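Endo-xylogalacturonan hydrolase A (Aspergillus tubingensis, PDB 4C2L) hydrolyses xylogalacturonan, the xylose-substituted galacturonan backbone found in the hairy regions of pectin, as a secreted glycoside hydrolase of family 28. Local coordinates at residues 53-58 with 75-80. Sequence-based numbering, arbitrary orientation.
Sequences GSTYYL and EGLLKF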
ATOM      1  N   GLY A  53     -27.560  -2.224   7.204  1.00 20.81           N
ATOM      2  CA  GLY A  53     -28.361  -1.009   7.244  1.00 20.91           C
ATOM      3  C   GLY A  53     -28.064  -0.101   8.426  1.00 20.26           C
ATOM      4  O   GLY A  53     -28.668   0.961   8.545  1.00 22.03           O
ATOM      5  N   SER A  54     -27.157  -0.514   9.310  1.00 17.92           N
ATOM      6  CA  SER A  54     -26.791   0.330  10.465  1.00 17.41           C
ATOM      7  C   SER A  54     -25.746   1.387  10.090  1.00 17.26           C
ATOM      8  O   SER A  54     -25.039   1.244   9.085  1.00 17.19           O
ATOM      9  CB  SER A  54     -26.321  -0.519  11.652  1.00 16.96           C
ATOM     10  OG  SER A  54     -25.091  -1.178  11.376  1.00 16.59           O
ATOM     11  N   THR A  55     -25.673   2.460  10.878  1.00 16.72           N
ATOM     12  CA  THR A  55     -24.588   3.442  10.762  1.00 16.38           C
ATOM     13  C   THR A  55     -24.050   3.723  12.164  1.00 15.91           C
ATOM     14  O   THR A  55     -24.810   4.089  13.075  1.00 15.79           O
ATOM     15  CB  THR A  55     -25.029   4.766  10.094  1.00 18.00           C
ATOM     16  OG1 THR A  55     -25.488   4.512   8.752  1.00 18.45           O
ATOM     17  CG2 THR A  55     -23.858   5.747  10.012  1.00 17.43           C
ATOM     18  N   TYR A  56     -22.751   3.529  12.327  1.00 13.90           N
ATOM     19  CA  TYR A  56     -22.074   3.837  13.585  1.00 13.61           C
ATOM     20  C   TYR A  56     -21.129   4.999  13.344  1.00 13.85           C
ATOM     21  O   TYR A  56     -20.511   5.087  12.281  1.00 13.88           O
ATOM     22  CB  TYR A  56     -21.288   2.627  14.080  1.00 13.26           C
ATOM     23  CG  TYR A  56     -22.171   1.503  14.585  1.00 13.42           C
ATOM     24  CD1 TYR A  56     -22.853   0.665  13.695  1.00 13.69           C
ATOM     25  CD2 TYR A  56     -22.329   1.288  15.949  1.00 13.61           C
ATOM     26  CE1 TYR A  56     -23.664  -0.360  14.160  1.00 13.89           C
ATOM     27  CE2 TYR A  56     -23.144   0.278  16.429  1.00 13.73           C
ATOM     28  CZ  TYR A  56     -23.805  -0.546  15.531  1.00 13.87           C
ATOM     29  OH  TYR A  56     -24.599  -1.555  16.013  1.00 14.64           O
ATOM     30  N   TYR A  57     -21.029   5.890  14.332  1.00 13.00           N
ATOM     31  CA  TYR A  57     -20.233   7.100  14.227  1.00 13.27           C
ATOM     32  C   TYR A  57     -19.049   6.922  15.134  1.00 13.70           C
ATOM     33  O   TYR A  57     -19.208   6.756  16.336  1.00 13.58           O
ATOM     34  CB  TYR A  57     -21.058   8.337  14.635  1.00 14.27           C
ATOM     35  CG  TYR A  57     -22.201   8.515  13.685  1.00 15.22           C
ATOM     36  CD1 TYR A  57     -21.992   9.092  12.429  1.00 15.91           C
ATOM     37  CD2 TYR A  57     -23.474   8.048  14.010  1.00 15.68           C
ATOM     38  CE1 TYR A  57     -23.038   9.242  11.532  1.00 17.71           C
ATOM     39  CE2 TYR A  57     -24.532   8.176  13.113  1.00 17.46           C
ATOM     40  CZ  TYR A  57     -24.303   8.776  11.884  1.00 17.92           C
ATOM     41  OH  TYR A  57     -25.334   8.901  10.980  1.00 19.10           O
ATOM     42  N   LEU A  58     -17.860   6.906  14.545  1.00 12.54           N
ATOM     43  CA  LEU A  58     -16.664   6.628  15.310  1.00 12.68           C
ATOM     44  C   LEU A  58     -15.898   7.930  15.405  1.00 12.53           C
ATOM     45  O   LEU A  58     -15.312   8.385  14.427  1.00 12.89           O
ATOM     46  CB  LEU A  58     -15.834   5.545  14.606  1.00 13.23           C
ATOM     47  CG  LEU A  58     -16.340   4.089  14.719  1.00 14.77           C
ATOM     48  CD1 LEU A  58     -17.734   3.888  14.187  1.00 15.93           C
ATOM     49  CD2 LEU A  58     -15.384   3.182  13.961  1.00 14.66           C
ATOM     50  N   GLU A  75     -21.470  -5.209   8.622  1.00 14.61           N
ATOM     51  CA  GLU A  75     -22.430  -5.214   7.504  1.00 15.05           C
ATOM     52  C   GLU A  75     -23.014  -3.834   7.244  1.00 14.96           C
ATOM     53  O   GLU A  75     -23.632  -3.596   6.207  1.00 16.54           O
ATOM     54  CB  GLU A  75     -23.551  -6.244   7.732  1.00 15.03           C
ATOM     55  CG  GLU A  75     -23.061  -7.586   8.257  1.00 15.43           C
ATOM     56  CD  GLU A  75     -22.073  -8.279   7.322  1.00 15.15           C
ATOM     57  OE1 GLU A  75     -21.982  -7.896   6.144  1.00 16.61           O
ATOM     58  OE2 GLU A  75     -21.397  -9.210   7.771  1.00 16.28           O
ATOM     59  N   GLY A  76     -22.790  -2.914   8.181  1.00 15.15           N
ATOM     60  CA  GLY A  76     -23.266  -1.549   8.042  1.00 13.97           C
ATOM     61  C   GLY A  76     -22.135  -0.588   7.742  1.00 14.17           C
ATOM     62  O   GLY A  76     -21.059  -0.986   7.272  1.00 14.08           O
ATOM     63  N   LEU A  77     -22.385   0.680   8.044  1.00 13.52           N
ATOM     64  CA  LEU A  77     -21.440   1.757   7.786  1.00 13.43           C
ATOM     65  C   LEU A  77     -20.767   2.164   9.094  1.00 13.81           C
ATOM     66  O   LEU A  77     -21.452   2.433  10.078  1.00 14.35           O
ATOM     67  CB  LEU A  77     -22.194   2.964   7.212  1.00 13.59           C
ATOM     68  CG  LEU A  77     -21.386   4.273   7.016  1.00 13.48           C
ATOM     69  CD1 LEU A  77     -20.161   4.031   6.125  1.00 13.52           C
ATOM     70  CD2 LEU A  77     -22.279   5.368   6.453  1.00 13.79           C
ATOM     71  N   LEU A  78     -19.435   2.152   9.114  1.00 13.40           N
ATOM     72  CA  LEU A  78     -18.681   2.722  10.236  1.00 13.30           C
ATOM     73  C   LEU A  78     -18.111   4.010   9.708  1.00 13.50           C
ATOM     74  O   LEU A  78     -17.233   3.993   8.836  1.00 12.95           O
ATOM     75  CB  LEU A  78     -17.531   1.799  10.674  1.00 14.34           C
ATOM     76  CG  LEU A  78     -17.860   0.337  11.002  1.00 15.28           C
ATOM     77  CD1 LEU A  78     -16.670  -0.400  11.600  1.00 15.20           C
ATOM     78  CD2 LEU A  78     -19.042   0.248  11.940  1.00 16.15           C
ATOM     79  N   LYS A  79     -18.629   5.132  10.200  1.00 12.74           N
ATOM     80  CA  LYS A  79     -18.236   6.410   9.664  1.00 13.23           C
ATOM     81  C   LYS A  79     -17.385   7.159  10.674  1.00 12.52           C
ATOM     82  O   LYS A  79     -17.881   7.547  11.733  1.00 11.69           O
ATOM     83  CB  LYS A  79     -19.459   7.243   9.285  1.00 15.06           C
ATOM     84  CG  LYS A  79     -19.034   8.580   8.681  1.00 17.76           C
ATOM     85  CD  LYS A  79     -20.188   9.332   8.079  1.00 21.26           C
ATOM     86  CE  LYS A  79     -19.678  10.508   7.264  1.00 23.73           C
ATOM     87  NZ  LYS A  79     -20.844  11.356   6.888  1.00 28.30           N
ATOM     88  N   PHE A  80     -16.106   7.343  10.345  1.00 11.53           N
ATOM     89  CA  PHE A  80     -15.222   8.149  11.201  1.00 12.05           C
ATOM     90  C   PHE A  80     -15.489   9.638  11.100  1.00 12.38           C
ATOM     91  O   PHE A  80     -15.836  10.148  10.036  1.00 12.94           O
ATOM     92  CB  PHE A  80     -13.761   7.886  10.857  1.00 11.93           C
ATOM     93  CG  PHE A  80     -13.233   6.646  11.474  1.00 11.88           C
ATOM     94  CD1 PHE A  80     -12.808   6.648  12.806  1.00 12.05           C
ATOM     95  CD2 PHE A  80     -13.158   5.455  10.739  1.00 12.14           C
ATOM     96  CE1 PHE A  80     -12.317   5.484  13.387  1.00 12.03           C
ATOM     97  CE2 PHE A  80     -12.667   4.296  11.329  1.00 12.55           C
ATOM     98  CZ  PHE A  80     -12.245   4.314  12.645  1.00 12.30           C
TER
HETATM   99  O   HOH W   1     -25.623  -2.109   5.244  1.00 26.22           O
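Leu-77 O accepts a hydrogen bond from Tyr-56 N at 2.8 Å, and Thr-55 CA adds a weaker CA-H...O contact to the same oxygen. Leu-77 N in turn bonds back to Ser-54 O, and the alternation continues as Lys-79 N meets Tyr-56 O and Leu-58 N meets Lys-79 O. Both strands run the same way, 24° apart, and Leu-77, Tyr-56 and Lys-79 each bond to the two residues flanking their opposite number, the hallmark of parallel pairing. Upstream of the strands, a water spans the gap, accepting from Gly-53 N at 2.8 Å and donating to Glu-75 O.

On one face Thr-55 and Leu-77 lie side by side, Thr-55 CG2 being 3.9 Å from Leu-77 CD2. The other face, bearing Tyr-56, Leu-58, Leu-78 and Phe-80, is buried. There Leu-58 CD2 sits over one face of the Phe-80 ring in a CH-pi contact, displaced toward the rim and 3.6 Å from Phe-80 CZ. With CG anti to its carbonyl carbon (chi1 -76°), Leu-58 branches close to both neighbours: CD2 goes to the ring and CD1 lies 4.1 Å from Leu-78 CB. Helix 32-42 packs against Leu-58 through Val-32 and Ile-35, and strand 112-114 continues the pairing beyond 77-80. Such in-register stacking of parallel strands from successive turns is characteristic of the right-handed parallel beta-helix of family 28, here near its N-terminal end.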